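Aminotransferase, class I (Staphylococcus aureus, PDB 2O1B) probably catalyses the pyridoxal-5'-phosphate-dependent transfer of amino groups between amino acids and 2-oxo acids, as an aspartate aminotransferase-like class I enzyme. Local coordinates at residues G336-L341 and R379-L384. Sequence-based numbering, arbitrary orientation.
Sequences GIYVWL and RISLAL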
ATOM      1  N   GLY A 336      13.980  -0.015 -22.211  1.00 25.12           N
ATOM      2  CA  GLY A 336      13.265   1.016 -21.469  1.00 25.24           C
ATOM      3  C   GLY A 336      12.632   2.021 -22.407  1.00 25.94           C
ATOM      4  O   GLY A 336      12.451   1.742 -23.585  1.00 25.95           O
ATOM      5  N   ILE A 337      12.297   3.195 -21.885  1.00 25.92           N
ATOM      6  CA  ILE A 337      11.550   4.179 -22.657  1.00 26.22           C
ATOM      7  C   ILE A 337      12.253   5.558 -22.729  1.00 25.88           C
ATOM      8  O   ILE A 337      11.631   6.543 -23.110  1.00 25.54           O
ATOM      9  CB  ILE A 337      10.095   4.325 -22.112  1.00 26.65           C
ATOM     10  CG1 ILE A 337      10.097   4.841 -20.667  1.00 26.33           C
ATOM     11  CG2 ILE A 337       9.320   2.978 -22.229  1.00 26.83           C
ATOM     12  CD1 ILE A 337       8.736   5.243 -20.163  1.00 27.02           C
ATOM     13  N   TYR A 338      13.541   5.610 -22.374  1.00 25.80           N
ATOM     14  CA  TYR A 338      14.273   6.883 -22.290  1.00 25.59           C
ATOM     15  C   TYR A 338      15.532   6.951 -23.161  1.00 25.53           C
ATOM     16  O   TYR A 338      16.059   5.919 -23.601  1.00 25.86           O
ATOM     17  CB  TYR A 338      14.676   7.193 -20.841  1.00 25.64           C
ATOM     18  CG  TYR A 338      13.649   6.852 -19.787  1.00 26.09           C
ATOM     19  CD1 TYR A 338      12.646   7.758 -19.439  1.00 25.76           C
ATOM     20  CD2 TYR A 338      13.697   5.631 -19.113  1.00 26.55           C
ATOM     21  CE1 TYR A 338      11.702   7.452 -18.456  1.00 25.71           C
ATOM     22  CE2 TYR A 338      12.759   5.316 -18.132  1.00 26.35           C
ATOM     23  CZ  TYR A 338      11.769   6.233 -17.805  1.00 26.52           C
ATOM     24  OH  TYR A 338      10.839   5.924 -16.830  1.00 27.99           O
ATOM     25  N   VAL A 339      16.016   8.173 -23.403  1.00 25.09           N
ATOM     26  CA  VAL A 339      17.406   8.368 -23.839  1.00 24.44           C
ATOM     27  C   VAL A 339      18.180   9.172 -22.775  1.00 23.67           C
ATOM     28  O   VAL A 339      17.658  10.127 -22.209  1.00 23.85           O
ATOM     29  CB  VAL A 339      17.508   8.973 -25.271  1.00 25.13           C
ATOM     30  CG1 VAL A 339      18.972   9.104 -25.729  1.00 25.10           C
ATOM     31  CG2 VAL A 339      16.746   8.105 -26.274  1.00 23.94           C
ATOM     32  N   TRP A 340      19.402   8.728 -22.490  1.00 22.59           N
ATOM     33  CA  TRP A 340      20.290   9.296 -21.463  1.00 22.10           C
ATOM     34  C   TRP A 340      21.232  10.219 -22.227  1.00 22.15           C
ATOM     35  O   TRP A 340      22.092   9.750 -22.977  1.00 21.54           O
ATOM     36  CB  TRP A 340      21.025   8.128 -20.781  1.00 21.13           C
ATOM     37  CG  TRP A 340      21.915   8.356 -19.574  1.00 20.61           C
ATOM     38  CD1 TRP A 340      23.198   7.913 -19.426  1.00 19.77           C
ATOM     39  CD2 TRP A 340      21.569   8.989 -18.332  1.00 19.52           C
ATOM     40  NE1 TRP A 340      23.685   8.241 -18.184  1.00 18.72           N
ATOM     41  CE2 TRP A 340      22.703   8.897 -17.487  1.00 20.87           C
ATOM     42  CE3 TRP A 340      20.411   9.612 -17.844  1.00 19.06           C
ATOM     43  CZ2 TRP A 340      22.724   9.439 -16.200  1.00 19.86           C
ATOM     44  CZ3 TRP A 340      20.430  10.153 -16.553  1.00 19.53           C
ATOM     45  CH2 TRP A 340      21.577  10.065 -15.748  1.00 19.33           C
ATOM     46  N   LEU A 341      21.027  11.534 -22.057  1.00 22.39           N
ATOM     47  CA  LEU A 341      21.694  12.583 -22.842  1.00 22.37           C
ATOM     48  C   LEU A 341      22.732  13.308 -21.996  1.00 22.41           C
ATOM     49  O   LEU A 341      22.447  13.688 -20.866  1.00 22.08           O
ATOM     50  CB  LEU A 341      20.650  13.620 -23.293  1.00 22.55           C
ATOM     51  CG  LEU A 341      20.711  14.526 -24.536  1.00 23.34           C
ATOM     52  CD1 LEU A 341      20.333  15.944 -24.135  1.00 21.50           C
ATOM     53  CD2 LEU A 341      22.032  14.534 -25.299  1.00 23.94           C
ATOM     54  N   ARG A 379      17.666  12.701 -18.431  1.00 24.55           N
ATOM     55  CA  ARG A 379      16.847  11.604 -18.927  1.00 26.09           C
ATOM     56  C   ARG A 379      15.682  12.149 -19.748  1.00 27.30           C
ATOM     57  O   ARG A 379      14.974  13.073 -19.326  1.00 27.65           O
ATOM     58  CB  ARG A 379      16.325  10.778 -17.748  1.00 26.03           C
ATOM     59  CG  ARG A 379      15.777   9.401 -18.116  1.00 26.15           C
ATOM     60  CD  ARG A 379      14.983   8.815 -16.944  1.00 25.33           C
ATOM     61  NE  ARG A 379      13.739   9.553 -16.720  1.00 27.15           N
ATOM     62  CZ  ARG A 379      12.849   9.289 -15.761  1.00 28.90           C
ATOM     63  NH1 ARG A 379      13.034   8.278 -14.912  1.00 28.77           N
ATOM     64  NH2 ARG A 379      11.753  10.030 -15.660  1.00 27.47           N
ATOM     65  N   ILE A 380      15.489  11.569 -20.919  1.00 28.57           N
ATOM     66  CA  ILE A 380      14.520  12.069 -21.885  1.00 30.37           C
ATOM     67  C   ILE A 380      13.541  10.953 -22.203  1.00 31.46           C
ATOM     68  O   ILE A 380      13.935   9.898 -22.706  1.00 32.05           O
ATOM     69  CB  ILE A 380      15.229  12.564 -23.162  1.00 30.32           C
ATOM     70  CG1 ILE A 380      15.968  13.884 -22.866  1.00 30.53           C
ATOM     71  CG2 ILE A 380      14.244  12.707 -24.321  1.00 30.43           C
ATOM     72  CD1 ILE A 380      16.819  14.396 -24.007  1.00 30.83           C
ATOM     73  N   SER A 381      12.273  11.179 -21.879  1.00 32.59           N
ATOM     74  CA  SER A 381      11.237  10.170 -22.097  1.00 33.55           C
ATOM     75  C   SER A 381      10.701  10.201 -23.518  1.00 34.39           C
ATOM     76  O   SER A 381      10.301  11.253 -24.018  1.00 34.03           O
ATOM     77  CB  SER A 381      10.086  10.371 -21.126  1.00 33.57           C
ATOM     78  OG  SER A 381       9.031   9.455 -21.401  1.00 34.01           O
ATOM     79  N   LEU A 382      10.684   9.034 -24.152  1.00 35.44           N
ATOM     80  CA  LEU A 382      10.146   8.899 -25.500  1.00 36.88           C
ATOM     81  C   LEU A 382       8.653   8.547 -25.456  1.00 37.37           C
ATOM     82  O   LEU A 382       8.058   8.194 -26.467  1.00 37.50           O
ATOM     83  CB  LEU A 382      10.938   7.847 -26.282  1.00 36.94           C
ATOM     84  CG  LEU A 382      12.439   8.095 -26.484  1.00 37.72           C
ATOM     85  CD1 LEU A 382      13.172   6.775 -26.693  1.00 38.64           C
ATOM     86  CD2 LEU A 382      12.698   9.052 -27.635  1.00 36.78           C
ATOM     87  N   ALA A 383       8.062   8.661 -24.270  1.00 38.51           N
ATOM     88  CA  ALA A 383       6.683   8.257 -24.040  1.00 39.69           C
ATOM     89  C   ALA A 383       5.703   9.399 -24.299  1.00 40.54           C
ATOM     90  O   ALA A 383       4.963   9.824 -23.407  1.00 40.69           O
ATOM     91  CB  ALA A 383       6.538   7.730 -22.639  1.00 39.71           C
ATOM     92  N   LEU A 384       5.716   9.897 -25.529  1.00 41.59           N
ATOM     93  CA  LEU A 384       4.843  10.986 -25.936  1.00 43.06           C
ATOM     94  C   LEU A 384       4.521  10.791 -27.399  1.00 44.10           C
ATOM     95  O   LEU A 384       5.205  10.022 -28.087  1.00 44.14           O
ATOM     96  CB  LEU A 384       5.530  12.347 -25.757  1.00 43.05           C
ATOM     97  CG  LEU A 384       6.003  12.825 -24.381  1.00 43.64           C
ATOM     98  CD1 LEU A 384       7.222  13.731 -24.518  1.00 43.73           C
ATOM     99  CD2 LEU A 384       4.869  13.517 -23.603  1.00 44.18           C
TER
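Arg379 lies over the ring of Tyr338 on one face of an antiparallel strand pair, the central two strands of the small C-terminal-domain sheet of this class I aminotransferase. The arginine can be followed outward. Arg379 CB lies 4.3 Å from Trp340 CE3, and chi1 of -164° puts CG anti to the backbone N and against Tyr338 CB and CG. Arg379 CD stands over the ring face, 3.7 Å from the centroid of Tyr338, a CH-pi contact. A bend at chi3 (69°) then keeps the chain along the ring: Arg379 NE is 3.4 Å from Tyr338 CE1, CZ follows above CE1 and CZ of the tyrosine, and the guanidinium stacks flat, its plane only 15° from that of the ring. At the tip NH1 hydrogen-bonds to Asn192 OD1, a residue of the pyridoxal phosphate pocket; Tyr338 OH is hydrogen-bonded to Tyr223 OH, also of that pocket. Ile337 CG1 covers the other face of the ring, so the phenol is sandwiched close to the cofactor.

Next along the strands, Val339 and Ile380 form the hydrogen-bonded pair, with two backbone hydrogen bonds, and their side chains turn to the opposite face, toward helix 302-325. There Ile380 CD1 meets Leu341 CD1, and Val339 CG2 meets Leu382 CD1. Beyond the strand, Leu382 N bonds to Ile337 O at 2.9 Å, and Ser381 OG, also hydrogen-bonded to Val54 O, closes an ST turn by accepting from Ala383 N at 3.1 Å.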